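Local structure of D-alanyl transferase DltD (6O93) at residues V29-A34 against I87-D92; A93-K98 against A284-D289. The protein probably transfers D-alanine during the D-alanylation of lipoteichoic acid in the Gram-positive cell wall, as a membrane-anchored member of the DltD family. All blocks are in the same frame, centred on the assembly; numbering follows the deposited sequence.

In the fold
Both contacts lie in the SGNH-hydrolase-like alpha/beta core, on the same side of the chain's centre, with their centres about 11 Å apart. From the N terminus, helix 29-36 comes first, followed by strands 40-44 and 69-73. Contact 1 closes this loop when the end of helix 80-90 returns to helix 29-36. The chain then runs straight into 93-98, which opens contact 2. That loop is much longer, largely helical, and closes only where helix 272-285 ends and strand 289-294 begins. The two loops therefore follow in series. Contact 1 joins two helices; contact 2 joins the starts of two adjacent parallel strands. They touch where Asn32 O packs on Ala93 CB.

Contact 1: V29-A34 against I87-D92; sequences VIKNKA and IHSMGD
Two neighbouring polar residues of helix 29-36, Lys31 and Asn32, meet Ser89 and Met90 at the end of helix 80-90. Lys31 NZ donates to Ser89 OG at 2.9 Å. Asn32 ND2 reaches the backbone carbonyl Ser89 O at 3.1 Å, but this bond is bent (131°) and weak. Asn32 OD1 lies 3.5 Å from Met90 CG, and the two side chains cross obliquely. The Lys31 chain starts in the crowded position between the backbone N and the carbonyl carbon (chi1 86°). It runs extended and bends only at chi4 (-56°), which brings NZ back over its neighbour. There NZ also donates to Asn32 OD1 at 2.9 Å, from above the carbonyl plane. This bond helps to fix the amide with ND2 facing Ser89 O. The buried ammonium is further satisfied by Gly27 O, just before the helix. Ser89 OG likewise sits in the crowded position and bonds back to Val86 O in its own helix. This is polar helix-to-helix packing around a buried lysine, beside the parallel sheet of the SGNH-like fold. Gln126 of helix 124-132 packs on both Lys31 and Ser89. Strand 40-44 lies against both helices, with Tyr40 on Ala34 and Phe44 on Ile87 and Met90.

Contact 2: A93-K98 against A284-D289; sequences AIANKK and AEKNVD
A Schellman motif ends helix 272-285, with Asn287 as its C-prime residue at positive phi, and the type II turn Ile94-Lys97 docks against it. Both segments then lead into adjacent parallel strands, 98-102 and 289-294. Asn96 N donates to Lys286 O at 2.9 Å, nearly along the C=O axis, and holds the turn to the helix end. Asp289 N meets Lys97 O in the same head-on way, also at 2.9 Å, and Lys98 pairs with Asp289 as a parallel bridge. Between these backbone bonds, a water donates to Asn287 O at 2.7 Å and weakly to Lys97 O. At the exposed edge, Asn96 ND2 donates to Asn287 OD1 at 3.1 Å. It lies on a lone pair of that oxygen, although the two amide planes are 60° apart. On the buried side, Ile94 crosses Val288 at about a right angle, with Ile94 CG1 3.8 Å from Val288 CG2. Lys98 and Asp289 run side by side, but Lys98 NZ stays 4.9 Å from Asp289 OD2. The ammonium bonds instead to Phe365 O and Gln368 O, with a cation-pi contact to the Phe365 ring. Backbone bonds of Asp289 to Lys97 and Ala99 thus set the strand register, while its carboxylate probably stabilises the lysine charge through space.

Contact 1: V29-A34 against I87-D92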
# COMPACT_ATOMS: atom_id res chain seq x y z
N VAL A 29 -1.18 -13.85 12.04
CA VAL A 29 -0.18 -14.91 12.20
C VAL A 29 0.85 -14.85 11.07
O VAL A 29 2.06 -14.73 11.32
CB VAL A 29 -0.86 -16.29 12.25
CG1 VAL A 29 0.19 -17.39 12.28
CG2 VAL A 29 -1.77 -16.39 13.47
N ILE A 30 0.39 -14.94 9.83
CA ILE A 30 1.32 -15.14 8.71
C ILE A 30 2.11 -13.86 8.43
O ILE A 30 3.34 -13.89 8.36
CB ILE A 30 0.55 -15.62 7.47
CG1 ILE A 30 0.05 -17.05 7.69
CG2 ILE A 30 1.46 -15.55 6.24
CD1 ILE A 30 -0.91 -17.55 6.63
N LYS A 31 1.42 -12.73 8.27
CA LYS A 31 2.12 -11.51 7.89
C LYS A 31 3.06 -11.05 8.99
O LYS A 31 4.17 -10.58 8.71
CB LYS A 31 1.12 -10.41 7.52
CG LYS A 31 0.60 -9.59 8.68
CD LYS A 31 -0.52 -8.66 8.24
CE LYS A 31 -0.86 -7.63 9.30
NZ LYS A 31 -1.22 -8.26 10.60
N ASN A 32 2.64 -11.17 10.25
CA ASN A 32 3.50 -10.73 11.36
C ASN A 32 4.75 -11.60 11.46
O ASN A 32 5.85 -11.08 11.70
CB ASN A 32 2.72 -10.76 12.67
CG ASN A 32 1.60 -9.74 12.70
OD1 ASN A 32 1.36 -9.02 11.73
ND2 ASN A 32 0.90 -9.67 13.83
N LYS A 33 4.60 -12.91 11.29
CA LYS A 33 5.76 -13.80 11.35
C LYS A 33 6.74 -13.48 10.23
O LYS A 33 7.95 -13.46 10.44
CB LYS A 33 5.30 -15.26 11.27
CG LYS A 33 6.42 -16.28 11.45
CD LYS A 33 7.01 -16.21 12.85
CE LYS A 33 8.02 -17.33 13.08
NZ LYS A 33 8.62 -17.26 14.45
N ALA A 34 6.23 -13.22 9.02
CA ALA A 34 7.10 -12.92 7.89
C ALA A 34 7.92 -11.65 8.15
O ALA A 34 9.13 -11.62 7.90
CB ALA A 34 6.27 -12.77 6.62
N ILE A 87 -0.28 -1.96 9.75
CA ILE A 87 1.01 -1.66 10.36
C ILE A 87 0.93 -1.80 11.87
O ILE A 87 1.77 -2.44 12.51
CB ILE A 87 1.49 -0.25 9.95
CG1 ILE A 87 1.76 -0.20 8.45
CG2 ILE A 87 2.73 0.14 10.75
CD1 ILE A 87 1.85 1.21 7.89
N HIS A 88 -0.09 -1.19 12.48
CA HIS A 88 -0.24 -1.26 13.93
C HIS A 88 -0.33 -2.70 14.41
O HIS A 88 0.23 -3.05 15.45
CB HIS A 88 -1.47 -0.46 14.37
CG HIS A 88 -1.68 -0.48 15.85
ND1 HIS A 88 -1.14 0.47 16.70
CD2 HIS A 88 -2.37 -1.33 16.65
CE1 HIS A 88 -1.49 0.20 17.94
NE2 HIS A 88 -2.24 -0.89 17.94
N SER A 89 -1.04 -3.55 13.66
CA SER A 89 -1.24 -4.93 14.09
C SER A 89 0.04 -5.74 14.05
O SER A 89 0.10 -6.80 14.68
CB SER A 89 -2.30 -5.60 13.21
OG SER A 89 -1.83 -5.78 11.89
N MET A 90 1.07 -5.27 13.34
CA MET A 90 2.34 -5.99 13.33
C MET A 90 3.08 -5.84 14.65
O MET A 90 3.88 -6.71 15.01
CB MET A 90 3.21 -5.49 12.17
CG MET A 90 2.68 -5.88 10.81
SD MET A 90 3.70 -5.25 9.46
CE MET A 90 2.88 -6.01 8.06
N GLY A 91 2.82 -4.76 15.39
CA GLY A 91 3.46 -4.58 16.68
C GLY A 91 4.97 -4.57 16.55
O GLY A 91 5.54 -3.97 15.63
N ASP A 92 5.64 -5.25 17.48
CA ASP A 92 7.10 -5.29 17.48
C ASP A 92 7.67 -6.08 16.31
O ASP A 92 8.88 -6.04 16.11
CB ASP A 92 7.59 -5.89 18.80
CG ASP A 92 7.29 -5.00 19.99
OD1 ASP A 92 7.30 -3.77 19.83
OD2 ASP A 92 7.03 -5.55 21.09

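Contact 2: A93-K98 against A284-D289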
# COMPACT_ATOMS: atom_id res chain seq x y z
N ALA A 93 6.83 -6.78 15.54
CA ALA A 93 7.34 -7.52 14.38
C ALA A 93 8.01 -6.58 13.38
O ALA A 93 9.02 -6.94 12.77
CB ALA A 93 6.20 -8.29 13.72
N ILE A 94 7.46 -5.38 13.20
CA ILE A 94 8.00 -4.41 12.25
C ILE A 94 8.96 -3.42 12.91
O ILE A 94 9.60 -2.63 12.19
CB ILE A 94 6.87 -3.65 11.53
CG1 ILE A 94 7.40 -2.93 10.29
CG2 ILE A 94 6.21 -2.65 12.48
CD1 ILE A 94 6.33 -2.34 9.41
N ALA A 95 9.10 -3.45 14.23
CA ALA A 95 9.92 -2.46 14.92
C ALA A 95 11.36 -2.53 14.45
O ALA A 95 11.96 -3.61 14.36
CB ALA A 95 9.84 -2.69 16.43
N ASN A 96 11.93 -1.36 14.15
CA ASN A 96 13.34 -1.20 13.78
C ASN A 96 13.68 -1.86 12.45
O ASN A 96 14.86 -2.10 12.17
CB ASN A 96 14.25 -1.76 14.88
CG ASN A 96 13.90 -1.23 16.26
OD1 ASN A 96 13.64 -2.00 17.18
ND2 ASN A 96 13.87 0.09 16.39
N LYS A 97 12.69 -2.16 11.63
CA LYS A 97 12.91 -2.84 10.36
C LYS A 97 12.65 -1.88 9.20
O LYS A 97 12.44 -0.68 9.39
CB LYS A 97 12.03 -4.09 10.29
CG LYS A 97 12.33 -5.08 11.41
CD LYS A 97 11.85 -6.48 11.10
CE LYS A 97 12.31 -7.46 12.16
NZ LYS A 97 11.89 -7.04 13.53
N LYS A 98 12.68 -2.42 7.98
CA LYS A 98 12.51 -1.63 6.78
C LYS A 98 11.21 -2.01 6.08
O LYS A 98 10.76 -3.15 6.14
CB LYS A 98 13.69 -1.83 5.82
CG LYS A 98 14.99 -1.24 6.32
CD LYS A 98 16.08 -1.29 5.27
CE LYS A 98 17.31 -0.52 5.72
NZ LYS A 98 18.45 -0.69 4.78
N ALA A 284 6.47 5.66 12.35
CA ALA A 284 7.44 6.37 13.18
C ALA A 284 7.46 5.84 14.61
O ALA A 284 8.53 5.81 15.23
CB ALA A 284 7.13 7.87 13.17
N GLU A 285 6.31 5.44 15.14
CA GLU A 285 6.26 4.95 16.52
C GLU A 285 7.06 3.67 16.70
O GLU A 285 7.56 3.40 17.80
CB GLU A 285 4.81 4.74 16.96
CG GLU A 285 4.07 6.03 17.26
CD GLU A 285 2.59 5.81 17.50
OE1 GLU A 285 2.17 4.64 17.66
OE2 GLU A 285 1.84 6.81 17.54
N LYS A 286 7.19 2.87 15.64
CA LYS A 286 7.96 1.63 15.70
C LYS A 286 9.33 1.77 15.04
O LYS A 286 9.98 0.76 14.75
CB LYS A 286 7.17 0.49 15.05
CG LYS A 286 5.86 0.16 15.77
CD LYS A 286 6.09 -0.35 17.18
CE LYS A 286 4.79 -0.58 17.92
NZ LYS A 286 5.02 -0.87 19.36
N ASN A 287 9.77 3.00 14.79
CA ASN A 287 11.11 3.26 14.26
C ASN A 287 11.34 2.49 12.97
O ASN A 287 12.39 1.88 12.76
CB ASN A 287 12.18 2.91 15.30
CG ASN A 287 13.56 3.40 14.90
OD1 ASN A 287 14.48 2.60 14.71
ND2 ASN A 287 13.71 4.71 14.78
N VAL A 288 10.35 2.51 12.08
CA VAL A 288 10.42 1.81 10.81
C VAL A 288 11.05 2.72 9.77
O VAL A 288 10.59 3.85 9.57
CB VAL A 288 9.02 1.35 10.36
CG1 VAL A 288 9.12 0.50 9.09
CG2 VAL A 288 8.32 0.58 11.47
N ASP A 289 12.10 2.23 9.11
CA ASP A 289 12.72 2.93 8.00
C ASP A 289 11.96 2.59 6.73
O ASP A 289 11.78 1.41 6.41
CB ASP A 289 14.20 2.53 7.89
CG ASP A 289 15.00 3.48 7.02
OD1 ASP A 289 14.47 4.54 6.61
OD2 ASP A 289 16.19 3.17 6.76
O HOH W 1 14.60 1.28 11.31